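Local structure of phosphoribosylformylglycinamidine cyclo-ligase (Thermus thermophilus HB8, 5AVM) at residues 85-89 with 221-225; 167-173 with 255-261; 178-182 with 316-320; 238-244 with 299-305. The protein probably catalyses the ATP-dependent closure of the imidazole ring that gives 5-aminoimidazole ribonucleotide in de novo purine biosynthesis. All blocks are in the same frame, centred on the assembly; numbering follows the deposited sequence.

Interaction 1: 85-89 with 221-225; sequences NHSVN and HRAYL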
loop_
_atom_site.group_PDB
_atom_site.type_symbol
_atom_site.label_atom_id
_atom_site.label_comp_id
_atom_site.label_asym_id
_atom_site.label_seq_id
_atom_site.Cartn_x
_atom_site.Cartn_y
_atom_site.Cartn_z
ATOM N N ASN B 85 -14.350 0.294 2.002
ATOM C CA ASN B 85 -15.333 1.268 1.535
ATOM C C ASN B 85 -14.707 2.592 1.124
ATOM O O ASN B 85 -15.183 3.237 0.196
ATOM C CB ASN B 85 -16.387 1.508 2.608
ATOM C CG ASN B 85 -17.308 0.328 2.767
ATOM O OD1 ASN B 85 -17.115 -0.701 2.117
ATOM N ND2 ASN B 85 -18.313 0.459 3.630
ATOM N N HIS B 86 -13.649 3.002 1.817
ATOM C CA HIS B 86 -12.956 4.239 1.489
ATOM C C HIS B 86 -12.234 4.012 0.165
ATOM O O HIS B 86 -12.153 4.904 -0.677
ATOM C CB HIS B 86 -11.966 4.577 2.607
ATOM C CG HIS B 86 -11.203 5.851 2.398
ATOM N ND1 HIS B 86 -10.789 6.643 3.446
ATOM C CD2 HIS B 86 -10.718 6.433 1.277
ATOM C CE1 HIS B 86 -10.077 7.655 2.983
ATOM N NE2 HIS B 86 -10.018 7.549 1.669
ATOM N N SER B 87 -11.721 2.797 -0.015
ATOM C CA SER B 87 -11.008 2.423 -1.236
ATOM C C SER B 87 -11.977 2.357 -2.417
ATOM O O SER B 87 -11.657 2.794 -3.524
ATOM C CB SER B 87 -10.315 1.058 -1.058
ATOM O OG SER B 87 -9.346 1.082 -0.013
ATOM N N VAL B 88 -13.159 1.801 -2.178
ATOM C CA VAL B 88 -14.167 1.690 -3.216
ATOM C C VAL B 88 -14.592 3.071 -3.716
ATOM O O VAL B 88 -14.735 3.281 -4.919
ATOM C CB VAL B 88 -15.411 0.911 -2.701
ATOM C CG1 VAL B 88 -16.557 1.018 -3.695
ATOM C CG2 VAL B 88 -15.052 -0.553 -2.483
ATOM N N ASN B 89 -14.773 4.017 -2.797
ATOM C CA ASN B 89 -15.205 5.362 -3.162
ATOM C C ASN B 89 -14.177 6.164 -3.936
ATOM O O ASN B 89 -14.537 6.897 -4.848
ATOM C CB ASN B 89 -15.633 6.156 -1.922
ATOM C CG ASN B 89 -16.946 5.662 -1.325
ATOM O OD1 ASN B 89 -17.589 4.746 -1.859
ATOM N ND2 ASN B 89 -17.353 6.270 -0.208
ATOM N N HIS B 221 -17.046 3.605 7.266
ATOM C CA HIS B 221 -17.035 4.527 6.136
ATOM C C HIS B 221 -18.073 3.938 5.167
ATOM O O HIS B 221 -18.063 2.738 4.905
ATOM C CB HIS B 221 -15.640 4.516 5.504
ATOM C CG HIS B 221 -15.422 5.575 4.468
ATOM N ND1 HIS B 221 -14.507 6.593 4.630
ATOM C CD2 HIS B 221 -15.992 5.772 3.257
ATOM C CE1 HIS B 221 -14.524 7.373 3.564
ATOM N NE2 HIS B 221 -15.417 6.896 2.716
ATOM N N ARG B 222 -18.969 4.770 4.647
ATOM C CA ARG B 222 -20.007 4.292 3.737
ATOM C C ARG B 222 -19.574 4.175 2.270
ATOM O O ARG B 222 -18.988 5.104 1.708
ATOM C CB ARG B 222 -21.226 5.209 3.841
ATOM C CG ARG B 222 -22.424 4.789 3.017
ATOM C CD ARG B 222 -23.656 5.566 3.449
ATOM N NE ARG B 222 -24.050 5.199 4.809
ATOM C CZ ARG B 222 -24.937 5.863 5.553
ATOM N NH1 ARG B 222 -25.536 6.948 5.080
ATOM N NH2 ARG B 222 -25.230 5.438 6.777
ATOM N N ALA B 223 -19.876 3.031 1.657
ATOM C CA ALA B 223 -19.555 2.784 0.254
ATOM C C ALA B 223 -20.733 3.176 -0.626
ATOM O O ALA B 223 -21.884 2.929 -0.272
ATOM C CB ALA B 223 -19.230 1.315 0.038
ATOM N N TYR B 224 -20.442 3.771 -1.780
ATOM C CA TYR B 224 -21.486 4.191 -2.710
ATOM C C TYR B 224 -21.501 3.388 -4.004
ATOM O O TYR B 224 -21.967 3.873 -5.037
ATOM C CB TYR B 224 -21.326 5.680 -3.021
ATOM C CG TYR B 224 -21.418 6.521 -1.772
ATOM C CD1 TYR B 224 -22.617 6.627 -1.068
ATOM C CD2 TYR B 224 -20.288 7.133 -1.243
ATOM C CE1 TYR B 224 -22.684 7.314 0.136
ATOM C CE2 TYR B 224 -20.342 7.821 -0.046
ATOM C CZ TYR B 224 -21.540 7.906 0.640
ATOM O OH TYR B 224 -21.576 8.579 1.837
ATOM N N LEU B 225 -21.004 2.155 -3.942
ATOM C CA LEU B 225 -20.964 1.303 -5.124
ATOM C C LEU B 225 -22.388 0.986 -5.600
ATOM O O LEU B 225 -22.703 1.114 -6.789
ATOM C CB LEU B 225 -20.181 0.008 -4.819
ATOM C CG LEU B 225 -19.891 -0.977 -5.972
ATOM C CD1 LEU B 225 -19.279 -0.244 -7.157
ATOM C CD2 LEU B 225 -18.962 -2.082 -5.481
#

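Interaction 2: 167-173 with 255-261; sequences GPERVRE and RALPPGL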
loop_
_atom_site.group_PDB
_atom_site.type_symbol
_atom_site.label_atom_id
_atom_site.label_comp_id
_atom_site.label_asym_id
_atom_site.label_seq_id
_atom_site.Cartn_x
_atom_site.Cartn_y
_atom_site.Cartn_z
ATOM N N GLY B 167 -14.130 13.208 -14.434
ATOM C CA GLY B 167 -13.033 14.136 -14.246
ATOM C C GLY B 167 -13.423 15.566 -14.552
ATOM O O GLY B 167 -14.409 15.805 -15.250
ATOM N N PRO B 168 -12.655 16.545 -14.049
ATOM C CA PRO B 168 -12.900 17.977 -14.252
ATOM C C PRO B 168 -13.113 18.430 -15.698
ATOM O O PRO B 168 -13.916 19.322 -15.960
ATOM C CB PRO B 168 -11.674 18.630 -13.611
ATOM C CG PRO B 168 -10.614 17.557 -13.699
ATOM C CD PRO B 168 -11.393 16.335 -13.320
ATOM N N GLU B 169 -12.405 17.814 -16.635
ATOM C CA GLU B 169 -12.539 18.200 -18.036
ATOM C C GLU B 169 -13.925 17.951 -18.636
ATOM O O GLU B 169 -14.235 18.467 -19.714
ATOM C CB GLU B 169 -11.458 17.511 -18.887
ATOM C CG GLU B 169 -11.377 15.989 -18.752
ATOM C CD GLU B 169 -10.918 15.526 -17.375
ATOM O OE1 GLU B 169 -10.009 16.169 -16.798
ATOM O OE2 GLU B 169 -11.460 14.511 -16.883
ATOM N N ARG B 170 -14.757 17.170 -17.944
ATOM C CA ARG B 170 -16.111 16.884 -18.429
ATOM C C ARG B 170 -17.087 17.833 -17.760
ATOM O O ARG B 170 -18.216 18.004 -18.213
ATOM C CB ARG B 170 -16.524 15.448 -18.109
ATOM C CG ARG B 170 -15.415 14.444 -18.217
ATOM C CD ARG B 170 -15.886 13.170 -18.879
ATOM N NE ARG B 170 -17.267 12.832 -18.553
ATOM C CZ ARG B 170 -17.841 11.679 -18.885
ATOM N NH1 ARG B 170 -17.141 10.766 -19.543
ATOM N NH2 ARG B 170 -19.111 11.444 -18.581
ATOM N N VAL B 171 -16.642 18.445 -16.669
ATOM C CA VAL B 171 -17.469 19.385 -15.929
ATOM C C VAL B 171 -17.681 20.685 -16.710
ATOM O O VAL B 171 -16.733 21.279 -17.235
ATOM C CB VAL B 171 -16.841 19.718 -14.561
ATOM C CG1 VAL B 171 -17.576 20.877 -13.924
ATOM C CG2 VAL B 171 -16.892 18.499 -13.657
ATOM N N ARG B 172 -18.937 21.111 -16.784
ATOM C CA ARG B 172 -19.304 22.334 -17.483
ATOM C C ARG B 172 -19.952 23.263 -16.461
ATOM O O ARG B 172 -20.355 22.824 -15.385
ATOM C CB ARG B 172 -20.289 22.013 -18.608
ATOM C CG ARG B 172 -19.763 21.003 -19.623
ATOM C CD ARG B 172 -18.807 21.635 -20.622
ATOM N NE ARG B 172 -19.518 22.453 -21.602
ATOM C CZ ARG B 172 -18.937 23.097 -22.612
ATOM N NH1 ARG B 172 -17.622 23.026 -22.783
ATOM N NH2 ARG B 172 -19.674 23.806 -23.461
ATOM N N GLU B 173 -20.043 24.549 -16.785
ATOM C CA GLU B 173 -20.654 25.496 -15.861
ATOM C C GLU B 173 -22.163 25.303 -15.854
ATOM O O GLU B 173 -22.800 25.283 -16.909
ATOM C CB GLU B 173 -20.342 26.934 -16.263
ATOM C CG GLU B 173 -20.908 27.953 -15.284
ATOM C CD GLU B 173 -21.078 29.329 -15.895
ATOM O OE1 GLU B 173 -20.084 29.880 -16.421
ATOM O OE2 GLU B 173 -22.210 29.861 -15.845
ATOM N N ARG B 255 -10.958 19.607 -6.803
ATOM C CA ARG B 255 -10.173 18.662 -7.607
ATOM C C ARG B 255 -10.963 18.153 -8.812
ATOM O O ARG B 255 -10.401 17.941 -9.891
ATOM C CB ARG B 255 -9.765 17.456 -6.763
ATOM C CG ARG B 255 -9.243 17.788 -5.394
ATOM C CD ARG B 255 -7.745 17.940 -5.353
ATOM N NE ARG B 255 -7.277 17.669 -4.000
ATOM C CZ ARG B 255 -7.344 16.473 -3.421
ATOM N NH1 ARG B 255 -7.849 15.438 -4.085
ATOM N NH2 ARG B 255 -6.930 16.314 -2.171
ATOM N N ALA B 256 -12.264 17.951 -8.605
ATOM C CA ALA B 256 -13.167 17.458 -9.638
ATOM C C ALA B 256 -13.654 18.588 -10.536
ATOM O O ALA B 256 -14.488 18.370 -11.412
ATOM C CB ALA B 256 -14.363 16.761 -8.993
ATOM N N LEU B 257 -13.133 19.791 -10.319
ATOM C CA LEU B 257 -13.540 20.946 -11.110
ATOM C C LEU B 257 -12.399 21.552 -11.922
ATOM O O LEU B 257 -11.296 21.769 -11.415
ATOM C CB LEU B 257 -14.145 22.019 -10.199
ATOM C CG LEU B 257 -15.304 21.577 -9.304
ATOM C CD1 LEU B 257 -15.720 22.747 -8.444
ATOM C CD2 LEU B 257 -16.477 21.085 -10.135
ATOM N N PRO B 258 -12.661 21.835 -13.205
ATOM C CA PRO B 258 -11.686 22.417 -14.120
ATOM C C PRO B 258 -11.393 23.859 -13.761
ATOM O O PRO B 258 -12.104 24.463 -12.959
ATOM C CB PRO B 258 -12.379 22.298 -15.465
ATOM C CG PRO B 258 -13.792 22.535 -15.102
ATOM C CD PRO B 258 -13.954 21.658 -13.887
ATOM N N PRO B 259 -10.332 24.430 -14.350
ATOM C CA PRO B 259 -9.956 25.820 -14.081
ATOM C C PRO B 259 -11.068 26.795 -14.474
ATOM O O PRO B 259 -11.745 26.604 -15.488
ATOM C CB PRO B 259 -8.699 26.002 -14.928
ATOM C CG PRO B 259 -8.107 24.630 -14.951
ATOM C CD PRO B 259 -9.319 23.772 -15.195
ATOM N N GLY B 260 -11.256 27.829 -13.658
ATOM C CA GLY B 260 -12.273 28.825 -13.942
ATOM C C GLY B 260 -13.668 28.424 -13.515
ATOM O O GLY B 260 -14.661 29.003 -13.970
ATOM N N LEU B 261 -13.746 27.427 -12.638
ATOM C CA LEU B 261 -15.029 26.949 -12.142
ATOM C C LEU B 261 -14.951 26.585 -10.665
ATOM O O LEU B 261 -14.145 25.752 -10.251
ATOM C CB LEU B 261 -15.502 25.745 -12.967
ATOM C CG LEU B 261 -15.836 26.056 -14.431
ATOM C CD1 LEU B 261 -16.198 24.787 -15.165
ATOM C CD2 LEU B 261 -16.988 27.050 -14.490
#

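Interaction 3: 178-182 with 316-320; sequences LALPS and VEGFL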
loop_
_atom_site.group_PDB
_atom_site.type_symbol
_atom_site.label_atom_id
_atom_site.label_comp_id
_atom_site.label_asym_id
_atom_site.label_seq_id
_atom_site.Cartn_x
_atom_site.Cartn_y
_atom_site.Cartn_z
ATOM N N LEU B 178 -24.689 17.047 -6.481
ATOM C CA LEU B 178 -25.505 16.050 -5.801
ATOM C C LEU B 178 -24.632 15.325 -4.783
ATOM O O LEU B 178 -23.652 14.675 -5.136
ATOM C CB LEU B 178 -26.065 15.067 -6.830
ATOM C CG LEU B 178 -27.243 14.149 -6.495
ATOM C CD1 LEU B 178 -27.743 13.555 -7.798
ATOM C CD2 LEU B 178 -26.849 13.045 -5.519
ATOM N N ALA B 179 -24.986 15.452 -3.512
ATOM C CA ALA B 179 -24.223 14.815 -2.462
ATOM C C ALA B 179 -24.901 13.551 -1.988
ATOM O O ALA B 179 -26.120 13.494 -1.884
ATOM C CB ALA B 179 -24.042 15.770 -1.297
ATOM N N LEU B 180 -24.095 12.529 -1.727
ATOM C CA LEU B 180 -24.590 11.261 -1.215
ATOM C C LEU B 180 -24.202 11.344 0.258
ATOM O O LEU B 180 -23.058 11.675 0.590
ATOM C CB LEU B 180 -23.897 10.089 -1.906
ATOM C CG LEU B 180 -24.084 10.048 -3.423
ATOM C CD1 LEU B 180 -23.491 8.760 -3.959
ATOM C CD2 LEU B 180 -25.571 10.149 -3.767
ATOM N N PRO B 181 -25.153 11.049 1.161
ATOM C CA PRO B 181 -24.968 11.094 2.616
ATOM C C PRO B 181 -23.893 10.222 3.249
ATOM O O PRO B 181 -23.828 9.019 3.010
ATOM C CB PRO B 181 -26.364 10.766 3.141
ATOM C CG PRO B 181 -26.877 9.802 2.116
ATOM C CD PRO B 181 -26.471 10.474 0.823
ATOM N N SER B 182 -23.062 10.851 4.073
ATOM C CA SER B 182 -22.002 10.150 4.779
ATOM C C SER B 182 -22.645 9.476 5.986
ATOM O O SER B 182 -23.741 9.864 6.398
ATOM C CB SER B 182 -20.914 11.128 5.239
ATOM O OG SER B 182 -21.350 11.924 6.324
ATOM N N VAL B 316 -31.511 7.175 -6.373
ATOM C CA VAL B 316 -30.650 7.162 -5.208
ATOM C C VAL B 316 -30.973 8.215 -4.143
ATOM O O VAL B 316 -31.604 9.240 -4.417
ATOM C CB VAL B 316 -29.173 7.314 -5.648
ATOM C CG1 VAL B 316 -29.011 8.550 -6.504
ATOM C CG2 VAL B 316 -28.279 7.421 -4.442
ATOM N N GLU B 317 -30.531 7.923 -2.923
ATOM C CA GLU B 317 -30.706 8.793 -1.767
ATOM C C GLU B 317 -29.683 9.923 -1.861
ATOM O O GLU B 317 -28.544 9.770 -1.434
ATOM C CB GLU B 317 -30.477 7.978 -0.492
ATOM C CG GLU B 317 -30.630 8.736 0.809
ATOM C CD GLU B 317 -30.606 7.806 2.010
ATOM O OE1 GLU B 317 -31.437 6.873 2.044
ATOM O OE2 GLU B 317 -29.765 8.004 2.916
ATOM N N GLY B 318 -30.086 11.057 -2.425
ATOM C CA GLY B 318 -29.164 12.168 -2.566
ATOM C C GLY B 318 -29.777 13.508 -2.242
ATOM O O GLY B 318 -30.936 13.584 -1.851
ATOM N N PHE B 319 -29.001 14.570 -2.415
ATOM C CA PHE B 319 -29.468 15.917 -2.122
ATOM C C PHE B 319 -28.843 16.951 -3.057
ATOM O O PHE B 319 -27.616 17.054 -3.134
ATOM C CB PHE B 319 -29.107 16.278 -0.677
ATOM C CG PHE B 319 -29.702 15.356 0.348
ATOM C CD1 PHE B 319 -30.994 15.566 0.827
ATOM C CD2 PHE B 319 -28.978 14.263 0.817
ATOM C CE1 PHE B 319 -31.557 14.703 1.758
ATOM C CE2 PHE B 319 -29.529 13.391 1.749
ATOM C CZ PHE B 319 -30.822 13.609 2.222
ATOM N N LEU B 320 -29.674 17.711 -3.772
ATOM C CA LEU B 320 -29.147 18.757 -4.644
ATOM C C LEU B 320 -28.641 19.788 -3.650
ATOM O O LEU B 320 -29.407 20.290 -2.831
ATOM C CB LEU B 320 -30.254 19.356 -5.523
ATOM C CG LEU B 320 -29.872 20.541 -6.427
ATOM C CD1 LEU B 320 -28.735 20.164 -7.350
ATOM C CD2 LEU B 320 -31.077 20.973 -7.236
#

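Interaction 4: 238-244 with 299-305; sequences LHAAAHI and GMVLVLP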
loop_
_atom_site.group_PDB
_atom_site.type_symbol
_atom_site.label_atom_id
_atom_site.label_comp_id
_atom_site.label_asym_id
_atom_site.label_seq_id
_atom_site.Cartn_x
_atom_site.Cartn_y
_atom_site.Cartn_z
ATOM N N LEU B 238 -22.972 11.506 -15.749
ATOM C CA LEU B 238 -22.169 12.010 -14.638
ATOM C C LEU B 238 -20.932 12.660 -15.238
ATOM O O LEU B 238 -20.339 12.114 -16.165
ATOM C CB LEU B 238 -21.736 10.866 -13.718
ATOM C CG LEU B 238 -22.729 10.290 -12.703
ATOM C CD1 LEU B 238 -23.140 11.379 -11.738
ATOM C CD2 LEU B 238 -23.942 9.716 -13.402
ATOM N N HIS B 239 -20.544 13.822 -14.720
ATOM C CA HIS B 239 -19.361 14.514 -15.227
ATOM C C HIS B 239 -18.131 14.269 -14.369
ATOM O O HIS B 239 -17.094 13.824 -14.864
ATOM C CB HIS B 239 -19.610 16.018 -15.313
ATOM C CG HIS B 239 -20.579 16.407 -16.380
ATOM N ND1 HIS B 239 -20.848 17.720 -16.697
ATOM C CD2 HIS B 239 -21.343 15.653 -17.206
ATOM C CE1 HIS B 239 -21.738 17.758 -17.672
ATOM N NE2 HIS B 239 -22.054 16.517 -18.000
ATOM N N ALA B 240 -18.249 14.579 -13.084
ATOM C CA ALA B 240 -17.156 14.391 -12.148
ATOM C C ALA B 240 -17.730 13.936 -10.815
ATOM O O ALA B 240 -18.941 13.795 -10.665
ATOM C CB ALA B 240 -16.375 15.688 -11.974
ATOM N N ALA B 241 -16.855 13.692 -9.850
ATOM C CA ALA B 241 -17.294 13.252 -8.537
ATOM C C ALA B 241 -16.151 13.451 -7.570
ATOM O O ALA B 241 -14.978 13.381 -7.950
ATOM C CB ALA B 241 -17.713 11.778 -8.572
ATOM N N ALA B 242 -16.498 13.715 -6.318
ATOM C CA ALA B 242 -15.490 13.932 -5.305
ATOM C C ALA B 242 -15.820 13.123 -4.081
ATOM O O ALA B 242 -16.957 13.124 -3.618
ATOM C CB ALA B 242 -15.413 15.408 -4.947
ATOM N N HIS B 243 -14.825 12.403 -3.583
ATOM C CA HIS B 243 -14.992 11.631 -2.370
ATOM C C HIS B 243 -14.476 12.629 -1.343
ATOM O O HIS B 243 -13.355 13.115 -1.476
ATOM C CB HIS B 243 -14.110 10.391 -2.388
ATOM C CG HIS B 243 -14.367 9.455 -1.250
ATOM N ND1 HIS B 243 -13.424 8.560 -0.795
ATOM C CD2 HIS B 243 -15.466 9.267 -0.481
ATOM C CE1 HIS B 243 -13.930 7.861 0.208
ATOM N NE2 HIS B 243 -15.168 8.271 0.417
ATOM N N ILE B 244 -15.303 12.962 -0.353
ATOM C CA ILE B 244 -14.925 13.936 0.681
ATOM C C ILE B 244 -14.196 13.266 1.839
ATOM O O ILE B 244 -14.806 12.785 2.803
ATOM C CB ILE B 244 -16.164 14.697 1.216
ATOM C CG1 ILE B 244 -16.950 15.274 0.032
ATOM C CG2 ILE B 244 -15.732 15.807 2.172
ATOM C CD1 ILE B 244 -16.082 16.002 -0.989
ATOM N N GLY B 299 -20.677 12.692 1.987
ATOM C CA GLY B 299 -19.878 11.504 1.739
ATOM C C GLY B 299 -19.229 11.549 0.370
ATOM O O GLY B 299 -18.079 11.140 0.194
ATOM N N MET B 300 -19.982 12.043 -0.609
ATOM C CA MET B 300 -19.498 12.180 -1.979
ATOM C C MET B 300 -20.295 13.268 -2.668
ATOM O O MET B 300 -21.485 13.407 -2.418
ATOM C CB MET B 300 -19.664 10.872 -2.768
ATOM C CG MET B 300 -18.527 9.884 -2.598
ATOM S SD MET B 300 -18.395 8.778 -4.011
ATOM C CE MET B 300 -17.697 9.865 -5.216
ATOM N N VAL B 301 -19.638 14.047 -3.520
ATOM C CA VAL B 301 -20.326 15.101 -4.253
ATOM C C VAL B 301 -20.253 14.754 -5.734
ATOM O O VAL B 301 -19.190 14.416 -6.252
ATOM C CB VAL B 301 -19.678 16.497 -4.031
ATOM C CG1 VAL B 301 -20.467 17.562 -4.791
ATOM C CG2 VAL B 301 -19.634 16.832 -2.540
ATOM N N LEU B 302 -21.395 14.822 -6.409
ATOM C CA LEU B 302 -21.471 14.523 -7.829
ATOM C C LEU B 302 -21.703 15.795 -8.640
ATOM O O LEU B 302 -22.523 16.643 -8.281
ATOM C CB LEU B 302 -22.601 13.524 -8.093
ATOM C CG LEU B 302 -22.314 12.028 -7.918
ATOM C CD1 LEU B 302 -21.497 11.772 -6.681
ATOM C CD2 LEU B 302 -23.630 11.277 -7.843
ATOM N N VAL B 303 -20.960 15.929 -9.730
ATOM C CA VAL B 303 -21.093 17.074 -10.615
ATOM C C VAL B 303 -21.664 16.519 -11.914
ATOM O O VAL B 303 -21.038 15.696 -12.580
ATOM C CB VAL B 303 -19.729 17.730 -10.881
ATOM C CG1 VAL B 303 -19.922 19.051 -11.596
ATOM C CG2 VAL B 303 -18.984 17.925 -9.570
ATOM N N LEU B 304 -22.863 16.962 -12.266
ATOM C CA LEU B 304 -23.532 16.481 -13.464
ATOM C C LEU B 304 -24.598 17.473 -13.941
ATOM O O LEU B 304 -24.994 18.370 -13.191
ATOM C CB LEU B 304 -24.187 15.123 -13.161
ATOM C CG LEU B 304 -25.023 14.976 -11.871
ATOM C CD1 LEU B 304 -26.076 16.057 -11.759
ATOM C CD2 LEU B 304 -25.692 13.623 -11.862
ATOM N N PRO B 305 -25.070 17.328 -15.198
ATOM C CA PRO B 305 -26.101 18.224 -15.738
ATOM C C PRO B 305 -27.300 18.291 -14.787
ATOM O O PRO B 305 -27.558 17.343 -14.047
ATOM C CB PRO B 305 -26.448 17.569 -17.071
ATOM C CG PRO B 305 -25.131 17.032 -17.509
ATOM C CD PRO B 305 -24.598 16.395 -16.239
HETATM O O HOH W 1 -16.873 10.449 2.445
#

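Interaction 1: 85-89 with 221-225
N85 and N89, one turn apart on helix 79-92, share a first torsion that sets CG beside the backbone N and anti to the carbonyl carbon (chi1 -72° and -71°), and this aims both amides at the loop 221-225. ND2 of N85 donates a hydrogen bond to O of H221 (2.6 Å), nearly along the C=O axis, the oxygen lying in the plane of the asparagine amide. N89 works at both ends: its ND2 gives a hydrogen bond to O of R222 (2.8 Å), tilted from the amide plane, while its OD1 takes N of Y224 (3.0 Å) on a lone pair. Y224 is the N-cap of helix 225-233. A223 touches both asparagines, its CB 3.5 Å from CG of N85 and its CA beside OD1 of N89. Further along, H86 lays its CB over the face of the H221 ring, 3.9 Å from the centroid; the two rings are near parallel (planes at 30°) but slid apart, and barely overlap. ND1 of each is hydrogen-bonded to OG1 of T187. With a leucine in place of N89, the carbonyl of R222 and the N-H of Y224 would probably lose these mates. This is a worked case of side-chain amides standing in for backbone: helix 79-92 of the N-terminal domain satisfies polar backbone groups of a loop in the C-terminal domain, in a largely buried place.

Interaction 2: 167-173 with 255-261
P168 sets its CB over one face of the flat peptide joining L257 to P258, 3.4 Å from N of P258, while at the edge of that peptide CD of P258 meets CB of V171 at 3.5 Å. The contact joins two connecting loops of the AIR synthase fold: a short 3-10 turn at 168-170, on the way to strand 176-181, and the approach to strand 261-265, which contains a type II beta turn from P258 to L261. G260 in that turn has backbone angles that call for glycine. The carbonyl of A256 receives CA of P168 in a CA-H...O contact of 3.3 Å, and CG2 of V171 comes equally close to the same oxygen. V171 holds CG1 anti to its backbone N (chi1 170°), which places that methyl against CD2 of L257, 4.0 Å away, with the two side chains crossing at a slant. Outward, V171 also rests on A240 and V303, and L257 on V303 and V324, so the loops cover part of the six-stranded sheet. At the far end L261 crosses E173 at about a right angle, its CD2 3.8 Å from the glutamate CB.

Interaction 3: 178-182 with 316-320
A179 and F319 pair through their backbones as an antiparallel hydrogen-bonded pair: N of A179 donates to O of F319 at 3.1 Å, nearly straight at 169°, whereas the return bond from F319 N to A179 O is weak. The bridge continues at L178 and L320, a non-hydrogen-bonded pair, and CA of L178 adds a CA-H...O contact to the F319 carbonyl. Beside the bridge, CD2 of L178 lies 3.9 Å from CA of G318; a CB on that glycine would probably clash with the methyl. V316 keeps CG1 in the crowded position between backbone N and carbonyl carbon (chi1 54°), leaving CG2 to meet CD2 of L180 at 3.9 Å, the two side chains crossing at about a right angle. P181 turns CD to the carbonyl of E317 (3.1 Å), sets CG 3.5 Å from OE2 of the same glutamate, and brings CD near the edge of the F319 ring. A second shell holds these groups: A309, A312 and L313 of helix 306-313 cover L178, F228 packs on L180, and W270 and P271 touch F319. Lacking an N-H, P181 cannot donate to E317 O, consistent with the regular pairing ending at A179 and F319.

Interaction 4: 238-244 with 299-305
H239 turns one face of its imidazole to P305, whose CD lies over the rim of the ring, 3.5 Å from the centroid, in a CH-pi contact; CA of L304 stands on the same face. The ring gets there with CG beside the backbone N (chi1 -70°), and it is fixed in rotation at both nitrogens, ND1 bonded to D175 and NE2 to E237. With an alanine here, P305 would probably lose the ring it leans on, and both carboxylates would be left without their imidazole mate. L238 and L304 lie side by side and point the same way, CD1 of L238 and CD2 of L304 tight at 3.4 Å. The backbones beneath are antiparallel neighbours, axes at 170°, with 240-243 the outermost strand of the six-stranded sheet within this chain. A classic beta bulge interrupts the regular pairing: O of V303 accepts N of H239 (2.9 Å) and N of A240 (3.0 Å), both in its carbonyl plane. Beyond it A242 and V301 exchange a pair of backbone hydrogen bonds. On the face that carries A241 and H243, M300 runs obliquely past the H243 ring, then bends at chi3 (74°) to lay CE 3.9 Å from CB of A241. The H243 ring meets O of G299 edge-on, CD2 to O 3.3 Å, while its nitrogens bond to D90 and H221. The I244 side chain slants across V301, CD1 near CG2. A water donates to O of G299 at 2.6 Å and to O of I244.

In the fold
Interactions 3 and 4 belong to one six-stranded sheet, their centres about 10 Å apart, because strands 176-181 and 298-304 are neighbours in it; along the chain interaction 4 is nested inside the loop that interaction 3 closes. Interaction 1 closes before interaction 4 opens, while interactions 1, 2 and 3 cross one another. Interaction 2 lies beside interaction 4, centres about 11 Å apart, where 167-173 meets 238-240. Interaction 1, about 14 Å from interactions 3 and 4 and about 23 Å from interaction 2 between centres, ties helix 79-92 of the N-terminal domain to the C-terminal domain. Y224 OH to P181 O and H221 NE2 to H243 NE2 tie the loop that receives this helix to the sheet.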